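Local structure of Cbm77-rfpl (Ruminococcus flavefaciens, 5FU5) at residues Ile54-Pro59 against Met111-Leu116; Gly6-Asp11 against Ser19-Ile24. The protein probably binds plant cell-wall polysaccharide as a family 77 carbohydrate-binding module of the bacterium's cellulosome, helping to bring attached enzymes to their substrate. All blocks are in the same frame, centred on the assembly; numbering follows the deposited sequence. Where two conformers were deposited one is given.

Contact 1 (Ile54-Pro59 against Met111-Leu116); sequences ISFTAP and MEYAAL
Phe56 and Tyr113 meet inside a beta-sandwich, where strands 53-58 and 107-116 face each other across the core. The short segments run nearly in the same direction, 17° apart, and their axes come no closer than 9.4 Å, a spacing that fits side-chain packing rather than backbone pairing. The two aromatic side chains cross at about a right angle, and their ring planes meet obliquely, at 47°. Phe56 CE2 sits over one face of the Tyr113 ring, displaced toward the rim, with Tyr113 CD1 at 4.0 Å. Tyr113 CG lies anti to its backbone N (chi1 -175°), which starts the ring on its path across to the opposite strand. There the phenol end meets Ala58: CB is 3.5 Å from Tyr113 CZ. The hydroxyl of Tyr113 is hydrogen-bonded to the backbone O of Ser60, so this buried polar group has a partner and the ring is anchored at its far end. Ile54 and Met111 approach tip to tip, the methionine chain extended beyond CG, and in one of the two deposited conformers of Met111, Ile54 CG2 touches Met111 CE at 3.9 Å. Tyr22 packs against Ile54, Met111 and Tyr113, and meets the Phe56 ring edge-to-face. Where the strands end, the contact closes on a simple apolar touch: Pro59 CG lies 4.1 Å from Ala115 CB.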
loop_
_atom_site.group_PDB
_atom_site.type_symbol
_atom_site.label_atom_id
_atom_site.label_comp_id
_atom_site.label_asym_id
_atom_site.label_seq_id
_atom_site.Cartn_x
_atom_site.Cartn_y
_atom_site.Cartn_z
ATOM N N ILE A 54 -3.590 6.334 4.526
ATOM C CA ILE A 54 -2.855 5.291 5.271
ATOM C C ILE A 54 -1.596 5.962 5.804
ATOM O O ILE A 54 -0.777 6.494 5.002
ATOM C CB ILE A 54 -2.472 4.116 4.378
ATOM C CG1 ILE A 54 -3.703 3.494 3.729
ATOM C CG2 ILE A 54 -1.693 3.098 5.177
ATOM C CD1 ILE A 54 -3.380 2.820 2.436
ATOM N N SER A 55 -1.443 5.957 7.132
ATOM C CA SER A 55 -0.266 6.474 7.777
ATOM C C SER A 55 0.532 5.373 8.451
ATOM O O SER A 55 -0.028 4.378 8.900
ATOM C CB SER A 55 -0.686 7.503 8.800
ATOM O OG SER A 55 -1.449 8.505 8.162
ATOM N N PHE A 56 1.831 5.571 8.532
ATOM C CA PHE A 56 2.752 4.682 9.231
ATOM C C PHE A 56 4.044 5.419 9.494
ATOM O O PHE A 56 4.343 6.418 8.824
ATOM C CB PHE A 56 3.012 3.401 8.467
ATOM C CG PHE A 56 3.721 3.577 7.148
ATOM C CD1 PHE A 56 3.012 3.948 6.023
ATOM C CD2 PHE A 56 5.089 3.364 7.032
ATOM C CE1 PHE A 56 3.646 4.060 4.789
ATOM C CE2 PHE A 56 5.733 3.511 5.794
ATOM C CZ PHE A 56 5.015 3.873 4.693
ATOM N N THR A 57 4.814 4.886 10.438
ATOM C CA THR A 57 6.142 5.364 10.754
ATOM C C THR A 57 7.147 4.285 10.358
ATOM O O THR A 57 7.134 3.168 10.883
ATOM C CB THR A 57 6.275 5.773 12.227
ATOM O OG1 THR A 57 5.347 6.806 12.546
ATOM C CG2 THR A 57 7.709 6.314 12.517
ATOM N N ALA A 58 7.961 4.599 9.344
ATOM C CA ALA A 58 9.044 3.738 8.924
ATOM C C ALA A 58 10.080 3.723 10.017
ATOM O O ALA A 58 10.603 4.780 10.365
ATOM C CB ALA A 58 9.679 4.216 7.608
ATOM N N PRO A 59 10.429 2.531 10.554
ATOM C CA PRO A 59 11.439 2.500 11.608
ATOM C C PRO A 59 12.894 2.670 11.132
ATOM O O PRO A 59 13.790 2.967 11.937
ATOM C CB PRO A 59 11.254 1.121 12.211
ATOM C CG PRO A 59 10.656 0.297 11.161
ATOM C CD PRO A 59 9.846 1.209 10.312
ATOM N N MET A 111 -0.142 -4.252 0.720
ATOM C CA MET A 111 0.995 -3.382 0.882
ATOM C C MET A 111 2.030 -3.947 1.816
ATOM O O MET A 111 1.734 -4.788 2.684
ATOM C CB MET A 111 0.558 -1.975 1.272
ATOM C CG MET A 111 -0.115 -1.831 2.596
ATOM S SD MET A 111 -0.654 -0.137 2.958
ATOM C CE MET A 111 -1.597 -0.683 4.362
ATOM N N GLU A 112 3.284 -3.562 1.549
ATOM C CA GLU A 112 4.425 -3.997 2.322
ATOM C C GLU A 112 5.409 -2.863 2.484
ATOM O O GLU A 112 5.615 -2.105 1.557
ATOM C CB GLU A 112 5.139 -5.178 1.647
ATOM C CG GLU A 112 6.569 -5.291 2.121
ATOM C CD GLU A 112 7.239 -6.578 1.801
ATOM O OE1 GLU A 112 6.804 -7.288 0.859
ATOM O OE2 GLU A 112 8.205 -6.848 2.532
ATOM N N TYR A 113 6.007 -2.769 3.664
ATOM C CA TYR A 113 7.117 -1.867 3.898
ATOM C C TYR A 113 8.284 -2.729 4.341
ATOM O O TYR A 113 8.200 -3.387 5.377
ATOM C CB TYR A 113 6.814 -0.770 4.945
ATOM C CG TYR A 113 7.958 0.182 5.036
ATOM C CD1 TYR A 113 8.240 1.032 3.955
ATOM C CD2 TYR A 113 8.855 0.164 6.094
ATOM C CE1 TYR A 113 9.339 1.866 3.972
ATOM C CE2 TYR A 113 9.984 0.995 6.107
ATOM C CZ TYR A 113 10.181 1.881 5.024
ATOM O OH TYR A 113 11.277 2.707 5.003
ATOM N N ALA A 114 9.359 -2.716 3.551
ATOM C CA ALA A 114 10.600 -3.470 3.821
ATOM C C ALA A 114 11.601 -2.503 4.388
ATOM O O ALA A 114 12.122 -1.676 3.656
ATOM C CB ALA A 114 11.119 -4.115 2.557
ATOM N N ALA A 115 11.888 -2.625 5.671
ATOM C CA ALA A 115 12.753 -1.734 6.413
ATOM C C ALA A 115 14.142 -2.318 6.481
ATOM O O ALA A 115 14.309 -3.479 6.871
ATOM C CB ALA A 115 12.217 -1.506 7.807
ATOM N N LEU A 116 15.153 -1.526 6.147
ATOM C CA LEU A 116 16.549 -1.970 6.193
ATOM C C LEU A 116 17.095 -2.064 7.598
ATOM O O LEU A 116 16.690 -1.343 8.488
ATOM C CB LEU A 116 17.409 -0.930 5.420
ATOM C CG LEU A 116 17.163 -0.833 3.912
ATOM C CD1 LEU A 116 17.916 0.363 3.287
ATOM C CD2 LEU A 116 17.564 -2.101 3.209
#

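Contact 2 (Gly6-Asp11 against Ser19-Ile24); sequences GNYVHD and SSFYTI
The loop leading into strand 23-29 folds against strand 4-11 of the beta-sandwich, and Phe21 meets Tyr8 there in an offset stack. The ring planes differ by only 10° and the centroids are 4.2 Å apart. The overlap is displaced toward the tyrosine's root: Tyr8 CB lies over the centre of the Phe21 face, 3.7 Å from the ring centroid, in a CH-pi contact. Phe21 CG is anti to the backbone N (chi1 -177°), beside the carbonyl carbon, and Phe21 CD2 lies over the centre of the Tyr22 ring face. An alanine at Phe21 would probably leave this face of the Tyr8 ring without its stacking mate and open a gap above Tyr22. Tyr22 itself is gripped at its end, since its OH donates to Tyr8 O at 2.7 Å, from above the carbonyl plane, with that oxygen near the plane of the tyrosine ring. Farther along, His10 and Ile24 reach toward each other tip to tip. Ile24 CD1 rests over one imidazole face, 3.8 Å from the centroid of the His10 ring, while His10 NE2 is hydrogen-bonded to Gly16 O, a second hold on the ring. Ser19 CB approaches the same imidazole at ND1, and its hydroxyl shapes the turn: Ser19 OG accepts from Tyr22 N at 3.0 Å, nearly straight at 164°. A weak bond from Phe21 N reaches the same oxygen. With Tyr22 N three residues on, Ser19 forms an ST motif in the loop that sets Phe21 and Tyr22 against strand 4-11 of the beta-sandwich.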
loop_
_atom_site.group_PDB
_atom_site.type_symbol
_atom_site.label_atom_id
_atom_site.label_comp_id
_atom_site.label_asym_id
_atom_site.label_seq_id
_atom_site.Cartn_x
_atom_site.Cartn_y
_atom_site.Cartn_z
ATOM N N GLY A 6 12.892 -5.869 8.662
ATOM C CA GLY A 6 11.484 -6.030 8.958
ATOM C C GLY A 6 10.673 -5.847 7.726
ATOM O O GLY A 6 10.934 -4.889 6.970
ATOM N N ASN A 7 9.666 -6.704 7.521
ATOM C CA ASN A 7 8.716 -6.572 6.416
ATOM C C ASN A 7 7.356 -6.434 7.097
ATOM O O ASN A 7 6.874 -7.414 7.732
ATOM C CB ASN A 7 8.754 -7.796 5.542
ATOM C CG ASN A 7 10.061 -7.960 4.867
ATOM O OD1 ASN A 7 10.347 -7.246 3.895
ATOM N ND2 ASN A 7 10.934 -8.810 5.422
ATOM N N TYR A 8 6.740 -5.258 6.979
ATOM C CA TYR A 8 5.465 -4.935 7.616
ATOM C C TYR A 8 4.412 -4.992 6.532
ATOM O O TYR A 8 4.398 -4.159 5.616
ATOM C CB TYR A 8 5.524 -3.567 8.284
ATOM C CG TYR A 8 6.673 -3.461 9.260
ATOM C CD1 TYR A 8 7.973 -3.089 8.849
ATOM C CD2 TYR A 8 6.490 -3.772 10.616
ATOM C CE1 TYR A 8 9.021 -2.994 9.761
ATOM C CE2 TYR A 8 7.532 -3.680 11.525
ATOM C CZ TYR A 8 8.803 -3.285 11.102
ATOM O OH TYR A 8 9.871 -3.191 11.964
ATOM N N VAL A 9 3.528 -5.987 6.631
ATOM C CA VAL A 9 2.639 -6.390 5.570
ATOM C C VAL A 9 1.195 -6.126 5.957
ATOM O O VAL A 9 0.827 -6.329 7.133
ATOM C CB VAL A 9 2.836 -7.880 5.289
ATOM C CG1 VAL A 9 1.881 -8.380 4.211
ATOM C CG2 VAL A 9 4.288 -8.144 4.898
ATOM N N HIS A 10 0.372 -5.734 4.987
ATOM C CA HIS A 10 -1.055 -5.650 5.194
ATOM C C HIS A 10 -1.792 -6.194 3.999
ATOM O O HIS A 10 -1.667 -5.661 2.889
ATOM C CB HIS A 10 -1.534 -4.239 5.477
ATOM C CG HIS A 10 -2.968 -4.208 5.881
ATOM N ND1 HIS A 10 -3.399 -4.683 7.109
ATOM C CD2 HIS A 10 -4.078 -3.891 5.187
ATOM C CE1 HIS A 10 -4.716 -4.632 7.142
ATOM N NE2 HIS A 10 -5.156 -4.166 5.996
ATOM N N ASP A 11 -2.611 -7.239 4.256
ATOM C CA ASP A 11 -3.423 -7.894 3.268
ATOM C C ASP A 11 -4.855 -7.443 3.534
ATOM O O ASP A 11 -5.449 -7.745 4.625
ATOM C CB ASP A 11 -3.233 -9.418 3.438
ATOM C CG ASP A 11 -4.112 -10.260 2.582
ATOM O OD1 ASP A 11 -5.142 -9.806 2.078
ATOM O OD2 ASP A 11 -3.784 -11.493 2.464
ATOM N N SER A 19 -4.778 -3.014 11.547
ATOM C CA SER A 19 -3.313 -3.072 11.566
ATOM C C SER A 19 -2.765 -2.303 12.746
ATOM O O SER A 19 -3.315 -1.260 13.076
ATOM C CB SER A 19 -2.755 -2.474 10.278
ATOM O OG SER A 19 -1.350 -2.531 10.252
ATOM N N SER A 20 -1.680 -2.809 13.375
ATOM C CA SER A 20 -0.969 -2.019 14.387
ATOM C C SER A 20 0.042 -1.073 13.739
ATOM O O SER A 20 0.266 -0.000 14.244
ATOM C CB SER A 20 -0.287 -2.903 15.440
ATOM O OG SER A 20 0.444 -3.924 14.821
ATOM N N PHE A 21 0.626 -1.471 12.608
ATOM C CA PHE A 21 1.677 -0.704 11.956
ATOM C C PHE A 21 1.067 0.427 11.081
ATOM O O PHE A 21 1.557 1.570 11.118
ATOM C CB PHE A 21 2.559 -1.618 11.107
ATOM C CG PHE A 21 3.728 -0.917 10.455
ATOM C CD1 PHE A 21 4.910 -0.764 11.156
ATOM C CD2 PHE A 21 3.656 -0.497 9.139
ATOM C CE1 PHE A 21 6.004 -0.167 10.577
ATOM C CE2 PHE A 21 4.752 0.109 8.538
ATOM C CZ PHE A 21 5.913 0.278 9.259
ATOM N N TYR A 22 0.059 0.088 10.291
ATOM C CA TYR A 22 -0.622 1.047 9.435
ATOM C C TYR A 22 -1.860 1.573 10.106
ATOM O O TYR A 22 -2.622 0.822 10.693
ATOM C CB TYR A 22 -0.974 0.435 8.109
ATOM C CG TYR A 22 0.189 -0.152 7.323
ATOM C CD1 TYR A 22 0.994 0.666 6.519
ATOM C CD2 TYR A 22 0.528 -1.520 7.368
ATOM C CE1 TYR A 22 2.051 0.154 5.796
ATOM C CE2 TYR A 22 1.577 -2.026 6.648
ATOM C CZ TYR A 22 2.354 -1.189 5.853
ATOM O OH TYR A 22 3.396 -1.668 5.109
ATOM N N THR A 23 -2.070 2.871 10.033
ATOM C CA THR A 23 -3.324 3.492 10.450
ATOM C C THR A 23 -4.122 3.780 9.197
ATOM O O THR A 23 -3.756 4.666 8.410
ATOM C CB THR A 23 -3.083 4.736 11.282
ATOM O OG1 THR A 23 -2.333 4.381 12.457
ATOM C CG2 THR A 23 -4.380 5.377 11.669
ATOM N N ILE A 24 -5.171 2.993 8.970
ATOM C CA ILE A 24 -5.928 3.003 7.723
ATOM C C ILE A 24 -7.254 3.668 7.929
ATOM O O ILE A 24 -8.073 3.217 8.740
ATOM C CB ILE A 24 -6.122 1.516 7.219
ATOM C CG1 ILE A 24 -4.756 0.849 7.004
ATOM C CG2 ILE A 24 -6.914 1.500 5.918
ATOM C CD1 ILE A 24 -4.789 -0.660 6.941
#

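Overall arrangement
From the N terminus, strand 4-11 leads through the short helix 12-15 into 19-24, and contact 2 closes this brief excursion with seven residues between its segments. Contact 1 opens only afterwards and closes a much longer path, from 54-59 through strands 62-68, 74-77, 80-83, 88-93 and 96-101 to 111-116, so the two follow in series. Their segments nevertheless pair as sheet neighbours: strand 4-11 is antiparallel to 107-116, with a probable bond from Ala115 N to Gly6 O, and 23-29 is antiparallel to 53-58, through Thr23 N and Ser55 O. Both contacts therefore bridge the same two layers, with Tyr22 reaching residues of each.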